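Local atomic coordinates of monopolin complex subunit CSM1 (Candida glabrata, PDB entry 6MJC), a protein that serves as a subunit of the monopolin complex, which acts in chromosome segregation, and binds the kinetochore protein Dsn1. Residues A[43-48]-A[71-76]; A[65-70]-A[88-93]. All blocks are in the same frame, centred on the assembly; numbering follows the deposited sequence.

Interaction 1 (A[43-48]-A[71-76]); sequences IMDYKL and LKQRTA
Two flat groups meet nearly edge to edge: the carboxylate of Asp45 and the guanidinium of Arg74 lie within 14° of a common plane. Arg74 NH1 gives a nearly straight hydrogen bond to Asp45 OD2 (2.7 Å, 173° at the hydrogen), so the salt bridge uses one nitrogen and the anti lone pair of one oxygen, not a paired two-point grip. Over one face of the guanidinium sits the carbonyl oxygen of Ile43, displaced toward the rim. Also at the edge lies water 1, which accepts from Arg74 NH1 at 3.2 Å and from the backbone N of Asp45 at 3.0 Å, bridging the arginine to the strand itself. An arginine suits this place because its several N-H groups point in different directions: NE forms a second salt bridge with Glu78, and two acids together probably stabilise the positive charge. Bends at chi2 and chi3 curl the chain so that its head returns to the strand. Here an antiparallel sheet passes into a helix: 43-48 opens strand 44-52, while 71-76 leads from strand 63-69 to helix 76-85, in a fold consistent with the RWD-like domains of kinetochore proteins. A type I turn from Leu71 to Arg74 makes the change of direction, closed by Arg74 N to Leu71 O at 3.0 Å. Thr75 then takes the N-cap position, its OG1 accepting from Glu78 N. On the other face of the strand, Met44 starts away from the loop with CG anti to the backbone N (chi1 -179°), yet its flexible, unbranched chain bends at chi2 and brings CE to 3.7 Å from Leu71 CD2. This apolar touch sits beside Leu82 of helix 76-85, which both Met44 and Arg74 also meet.

Interaction 2 (A[65-70]-A[88-93]); sequences VIYVPL and DYLFET
Residues 88-90 form a short 3-10 segment, and the carbonyl of Asp88 receives Phe91 N at 3.0 Å, tightening the chain as it leaves that turn. Tyr89 O takes Glu92 N in the same way, while Leu90 O faces Tyr67 of strand 63-69. There it accepts the hydroxyl of Tyr67 (OH to O 2.7 Å) in the carbonyl plane, on a lone pair, with 133° at the oxygen. Tyrosine suits this position because it is long enough to carry a donor from the strand to the turn while its ring remains in an apolar setting. Its CG stands anti to the backbone N (chi1 160°), which swings the ring toward 88-93. The Leu90 side chain crosses the tyrosine at about a right angle, CD2 reaching 4.0 Å from Tyr67 CE2. At Phe91 the main chain takes over: its carbonyl carbon lies 3.7 Å from Pro69 CG, where the compact proline ring rests against the turn. Glu92 O comes next, at the edge of the Tyr67 ring and 3.4 Å from Pro69 CD; the Glu92 carboxylate turns away from 65-70, and its salt-bridge partner is a basic side chain of the bound Dsn1 peptide, a separate chain. At Thr93 the two backbones come nearest, its CA opposite that of Val68, and its CA-H contacts Tyr67 O (CA to O 3.3 Å, 140° at the hydrogen) while CG2 meets Ile66 CG2 at 4.1 Å. As a beta-branched residue it fits an extended backbone, and that backbone also hydrogen-bonds to the peptide. Just beyond, Leu94 pairs with Tyr67 as strand 94-96 joins the edge of the antiparallel sheet; strand 44-52 flanks 65-70 on its other side, and Phe104 and Met108 of helix 101-113 pack against both Tyr67 and Leu90.

In the fold
From the N terminus, 43-48 begins the third strand of the sheet; its hairpin partner, strand 63-69, carries 65-70, and the chain runs straight on into 71-76. There interaction 1 closes a loop back to the start of strand 44-52. Helix 76-85 follows, and interaction 2 returns 88-93 to strand 63-69 before strand 94-96 is added. The two loops cross because 65-70 lies inside the first and 71-76 inside the second. They also touch directly: Lys47 O with Val68 N and Asp45 O with Leu70 N are probable hydrogen bonds along the pairing of strand 44-52 with 65-70. Together they tie both ends of the helix 76-85 connection to the sheet.

Interaction 1 (A[43-48]-A[71-76])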
loop_
_atom_site.group_PDB
_atom_site.type_symbol
_atom_site.label_atom_id
_atom_site.label_comp_id
_atom_site.label_asym_id
_atom_site.label_seq_id
_atom_site.Cartn_x
_atom_site.Cartn_y
_atom_site.Cartn_z
ATOM N N ILE A 43 -1.342 5.496 -13.288
ATOM C CA ILE A 43 -1.198 5.871 -11.892
ATOM C C ILE A 43 -2.128 5.012 -11.054
ATOM O O ILE A 43 -3.320 4.882 -11.368
ATOM C CB ILE A 43 -1.496 7.361 -11.661
ATOM C CG1 ILE A 43 -0.405 8.227 -12.286
ATOM C CG2 ILE A 43 -1.603 7.635 -10.166
ATOM C CD1 ILE A 43 -0.665 9.719 -12.181
ATOM N N MET A 44 -1.601 4.507 -9.947
ATOM C CA MET A 44 -2.356 3.776 -8.952
ATOM C C MET A 44 -2.209 4.463 -7.603
ATOM O O MET A 44 -1.092 4.816 -7.195
ATOM C CB MET A 44 -1.858 2.341 -8.884
ATOM C CG MET A 44 -2.581 1.487 -7.898
ATOM S SD MET A 44 -4.236 1.092 -8.540
ATOM C CE MET A 44 -4.812 0.329 -7.065
ATOM N N ASP A 45 -3.344 4.708 -6.958
ATOM C CA ASP A 45 -3.360 5.196 -5.597
ATOM C C ASP A 45 -3.622 4.033 -4.654
ATOM O O ASP A 45 -4.465 3.156 -4.913
ATOM C CB ASP A 45 -4.405 6.305 -5.391
ATOM C CG ASP A 45 -3.978 7.643 -5.959
ATOM O OD1 ASP A 45 -3.228 8.387 -5.296
ATOM O OD2 ASP A 45 -4.421 7.969 -7.065
ATOM N N TYR A 46 -2.894 4.025 -3.554
ATOM C CA TYR A 46 -3.079 2.994 -2.537
ATOM C C TYR A 46 -2.611 3.522 -1.195
ATOM O O TYR A 46 -1.857 4.495 -1.103
ATOM C CB TYR A 46 -2.340 1.691 -2.901
ATOM C CG TYR A 46 -0.833 1.799 -3.113
ATOM C CD1 TYR A 46 0.038 1.597 -2.054
ATOM C CD2 TYR A 46 -0.296 2.054 -4.355
ATOM C CE1 TYR A 46 1.445 1.683 -2.232
ATOM C CE2 TYR A 46 1.107 2.151 -4.546
ATOM C CZ TYR A 46 1.954 1.950 -3.487
ATOM O OH TYR A 46 3.332 2.007 -3.643
ATOM N N LYS A 47 -3.029 2.831 -0.154
ATOM C CA LYS A 47 -2.610 3.102 1.216
ATOM C C LYS A 47 -1.799 1.910 1.694
ATOM O O LYS A 47 -2.169 0.773 1.412
ATOM C CB LYS A 47 -3.874 3.304 2.060
ATOM C CG LYS A 47 -3.684 3.717 3.485
ATOM C CD LYS A 47 -5.120 3.813 4.074
ATOM C CE LYS A 47 -5.051 4.079 5.537
ATOM N NZ LYS A 47 -6.409 4.054 6.081
ATOM N N LEU A 48 -0.657 2.165 2.343
ATOM C CA LEU A 48 0.128 1.134 3.012
ATOM C C LEU A 48 -0.010 1.311 4.515
ATOM O O LEU A 48 0.073 2.431 5.037
ATOM C CB LEU A 48 1.610 1.213 2.638
ATOM C CG LEU A 48 1.977 0.753 1.227
ATOM C CD1 LEU A 48 3.450 0.741 1.133
ATOM C CD2 LEU A 48 1.383 -0.615 0.882
ATOM N N LEU A 71 -9.515 2.710 -5.268
ATOM C CA LEU A 71 -10.099 2.714 -6.592
ATOM C C LEU A 71 -11.107 3.838 -6.771
ATOM O O LEU A 71 -11.335 4.277 -7.886
ATOM C CB LEU A 71 -10.744 1.357 -6.893
ATOM C CG LEU A 71 -9.872 0.129 -6.543
ATOM C CD1 LEU A 71 -10.572 -1.155 -6.895
ATOM C CD2 LEU A 71 -8.533 0.226 -7.235
ATOM N N LYS A 72 -11.706 4.341 -5.689
ATOM C CA LYS A 72 -12.687 5.408 -5.799
ATOM C C LYS A 72 -12.113 6.645 -6.460
ATOM O O LYS A 72 -12.852 7.407 -7.109
ATOM C CB LYS A 72 -13.162 5.750 -4.390
ATOM C CG LYS A 72 -14.349 4.948 -3.926
ATOM C CD LYS A 72 -14.636 5.274 -2.473
ATOM C CE LYS A 72 -16.102 5.086 -2.131
ATOM N NZ LYS A 72 -16.656 3.818 -2.678
ATOM N N GLN A 73 -10.793 6.825 -6.335
ATOM C CA GLN A 73 -10.100 7.993 -6.859
ATOM C C GLN A 73 -9.886 7.936 -8.359
ATOM O O GLN A 73 -9.423 8.925 -8.928
ATOM C CB GLN A 73 -8.708 8.150 -6.223
ATOM C CG GLN A 73 -8.657 8.473 -4.766
ATOM C CD GLN A 73 -7.234 8.731 -4.312
ATOM O OE1 GLN A 73 -6.398 9.211 -5.081
ATOM N NE2 GLN A 73 -6.948 8.399 -3.068
ATOM N N ARG A 74 -10.156 6.811 -8.989
ATOM C CA ARG A 74 -9.986 6.632 -10.425
ATOM C C ARG A 74 -11.276 6.941 -11.163
ATOM O O ARG A 74 -12.374 6.768 -10.625
ATOM C CB ARG A 74 -9.559 5.183 -10.732
ATOM C CG ARG A 74 -8.240 4.730 -10.093
ATOM C CD ARG A 74 -6.981 5.041 -10.931
ATOM N NE ARG A 74 -6.734 6.472 -11.040
ATOM C CZ ARG A 74 -6.131 7.203 -10.115
ATOM N NH1 ARG A 74 -5.708 6.649 -8.976
ATOM N NH2 ARG A 74 -5.939 8.495 -10.324
ATOM N N THR A 75 -11.137 7.400 -12.403
ATOM C CA THR A 75 -12.248 7.378 -13.338
ATOM C C THR A 75 -12.491 5.936 -13.799
ATOM O O THR A 75 -11.626 5.064 -13.697
ATOM C CB THR A 75 -12.007 8.252 -14.574
ATOM O OG1 THR A 75 -10.921 7.683 -15.327
ATOM C CG2 THR A 75 -11.730 9.715 -14.245
ATOM N N ALA A 76 -13.673 5.695 -14.348
ATOM C CA ALA A 76 -13.971 4.386 -14.926
ATOM C C ALA A 76 -12.968 3.994 -16.010
ATOM O O ALA A 76 -12.529 2.841 -16.072
ATOM C CB ALA A 76 -15.388 4.386 -15.499
HETATM O O HOH W 1 -6.037 3.698 -7.756
#

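Interaction 2 (A[65-70]-A[88-93])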
loop_
_atom_site.group_PDB
_atom_site.type_symbol
_atom_site.label_atom_id
_atom_site.label_comp_id
_atom_site.label_asym_id
_atom_site.label_seq_id
_atom_site.Cartn_x
_atom_site.Cartn_y
_atom_site.Cartn_z
ATOM N N VAL A 65 2.750 -5.731 6.516
ATOM C CA VAL A 65 2.308 -4.636 5.665
ATOM C C VAL A 65 0.877 -4.885 5.197
ATOM O O VAL A 65 0.526 -5.979 4.734
ATOM C CB VAL A 65 3.225 -4.449 4.450
ATOM C CG1 VAL A 65 2.762 -3.236 3.652
ATOM C CG2 VAL A 65 4.685 -4.240 4.829
ATOM N N ILE A 66 0.055 -3.854 5.290
ATOM C CA ILE A 66 -1.312 -3.873 4.759
ATOM C C ILE A 66 -1.335 -2.980 3.514
ATOM O O ILE A 66 -0.983 -1.804 3.587
ATOM C CB ILE A 66 -2.358 -3.387 5.788
ATOM C CG1 ILE A 66 -2.288 -4.150 7.125
ATOM C CG2 ILE A 66 -3.797 -3.442 5.143
ATOM C CD1 ILE A 66 -2.546 -5.668 7.141
ATOM N N TYR A 67 -1.889 -3.496 2.413
ATOM C CA TYR A 67 -2.021 -2.767 1.153
ATOM C C TYR A 67 -3.494 -2.580 0.865
ATOM O O TYR A 67 -4.241 -3.549 0.861
ATOM C CB TYR A 67 -1.375 -3.522 -0.026
ATOM C CG TYR A 67 -1.855 -3.120 -1.433
ATOM C CD1 TYR A 67 -1.275 -2.063 -2.121
ATOM C CD2 TYR A 67 -2.822 -3.844 -2.083
ATOM C CE1 TYR A 67 -1.685 -1.737 -3.401
ATOM C CE2 TYR A 67 -3.238 -3.504 -3.391
ATOM C CZ TYR A 67 -2.694 -2.425 -4.011
ATOM O OH TYR A 67 -3.050 -2.081 -5.289
ATOM N N VAL A 68 -3.909 -1.342 0.635
ATOM C CA VAL A 68 -5.320 -1.025 0.390
ATOM C C VAL A 68 -5.435 -0.290 -0.941
ATOM O O VAL A 68 -4.978 0.857 -1.068
ATOM C CB VAL A 68 -5.895 -0.140 1.504
ATOM C CG1 VAL A 68 -7.439 0.084 1.272
ATOM C CG2 VAL A 68 -5.677 -0.707 2.849
ATOM N N PRO A 69 -5.993 -0.889 -1.986
ATOM C CA PRO A 69 -6.133 -0.142 -3.240
ATOM C C PRO A 69 -7.211 0.934 -3.126
ATOM O O PRO A 69 -8.279 0.692 -2.580
ATOM C CB PRO A 69 -6.511 -1.238 -4.241
ATOM C CG PRO A 69 -7.233 -2.259 -3.450
ATOM C CD PRO A 69 -6.583 -2.238 -2.057
ATOM N N LEU A 70 -6.927 2.124 -3.642
ATOM C CA LEU A 70 -7.873 3.241 -3.591
ATOM C C LEU A 70 -8.453 3.446 -4.990
ATOM O O LEU A 70 -7.943 4.210 -5.813
ATOM C CB LEU A 70 -7.166 4.467 -3.042
ATOM C CG LEU A 70 -6.524 4.306 -1.674
ATOM C CD1 LEU A 70 -5.661 5.577 -1.304
ATOM C CD2 LEU A 70 -7.510 3.982 -0.583
ATOM N N ASP A 88 -4.986 -9.362 -10.704
ATOM C CA ASP A 88 -6.244 -9.243 -9.941
ATOM C C ASP A 88 -6.005 -8.913 -8.469
ATOM O O ASP A 88 -6.792 -8.185 -7.834
ATOM C CB ASP A 88 -7.043 -10.556 -9.998
ATOM C CG ASP A 88 -7.635 -10.852 -11.363
ATOM O OD1 ASP A 88 -7.552 -9.975 -12.242
ATOM O OD2 ASP A 88 -8.192 -11.965 -11.551
ATOM N N TYR A 89 -4.945 -9.467 -7.881
ATOM C CA TYR A 89 -4.794 -9.274 -6.437
ATOM C C TYR A 89 -4.473 -7.849 -6.047
ATOM O O TYR A 89 -4.682 -7.478 -4.872
ATOM C CB TYR A 89 -3.747 -10.221 -5.887
ATOM C CG TYR A 89 -2.405 -10.176 -6.536
ATOM C CD1 TYR A 89 -1.525 -9.139 -6.297
ATOM C CD2 TYR A 89 -1.998 -11.201 -7.369
ATOM C CE1 TYR A 89 -0.262 -9.107 -6.908
ATOM C CE2 TYR A 89 -0.718 -11.196 -7.950
ATOM C CZ TYR A 89 0.123 -10.149 -7.728
ATOM O OH TYR A 89 1.348 -10.158 -8.346
ATOM N N LEU A 90 -4.014 -7.033 -6.989
ATOM C CA LEU A 90 -3.764 -5.647 -6.647
ATOM C C LEU A 90 -5.030 -4.791 -6.633
ATOM O O LEU A 90 -4.929 -3.584 -6.416
ATOM C CB LEU A 90 -2.730 -5.044 -7.598
ATOM C CG LEU A 90 -1.296 -5.569 -7.480
ATOM C CD1 LEU A 90 -0.389 -4.851 -8.437
ATOM C CD2 LEU A 90 -0.819 -5.396 -6.027
ATOM N N PHE A 91 -6.195 -5.369 -6.845
ATOM C CA PHE A 91 -7.483 -4.697 -6.674
ATOM C C PHE A 91 -8.188 -5.202 -5.409
ATOM O O PHE A 91 -9.395 -4.978 -5.221
ATOM C CB PHE A 91 -8.312 -4.888 -7.961
ATOM C CG PHE A 91 -7.630 -4.273 -9.162
ATOM C CD1 PHE A 91 -7.675 -2.894 -9.381
ATOM C CD2 PHE A 91 -6.823 -5.054 -10.010
ATOM C CE1 PHE A 91 -6.962 -2.307 -10.430
ATOM C CE2 PHE A 91 -6.147 -4.491 -11.054
ATOM C CZ PHE A 91 -6.184 -3.112 -11.273
ATOM N N GLU A 92 -7.460 -5.876 -4.526
ATOM C CA GLU A 92 -8.010 -6.207 -3.220
ATOM C C GLU A 92 -7.080 -5.825 -2.083
ATOM O O GLU A 92 -5.874 -5.591 -2.262
ATOM C CB GLU A 92 -8.313 -7.704 -3.090
ATOM C CG GLU A 92 -7.316 -8.580 -3.728
ATOM C CD GLU A 92 -7.781 -10.018 -3.753
ATOM O OE1 GLU A 92 -8.495 -10.425 -2.810
ATOM O OE2 GLU A 92 -7.443 -10.734 -4.715
ATOM N N THR A 93 -7.636 -5.802 -0.879
ATOM C CA THR A 93 -6.799 -5.494 0.291
ATOM C C THR A 93 -5.940 -6.695 0.635
ATOM O O THR A 93 -6.449 -7.799 0.723
ATOM C CB THR A 93 -7.661 -5.097 1.495
ATOM O OG1 THR A 93 -8.364 -3.907 1.115
ATOM C CG2 THR A 93 -6.789 -4.845 2.720
#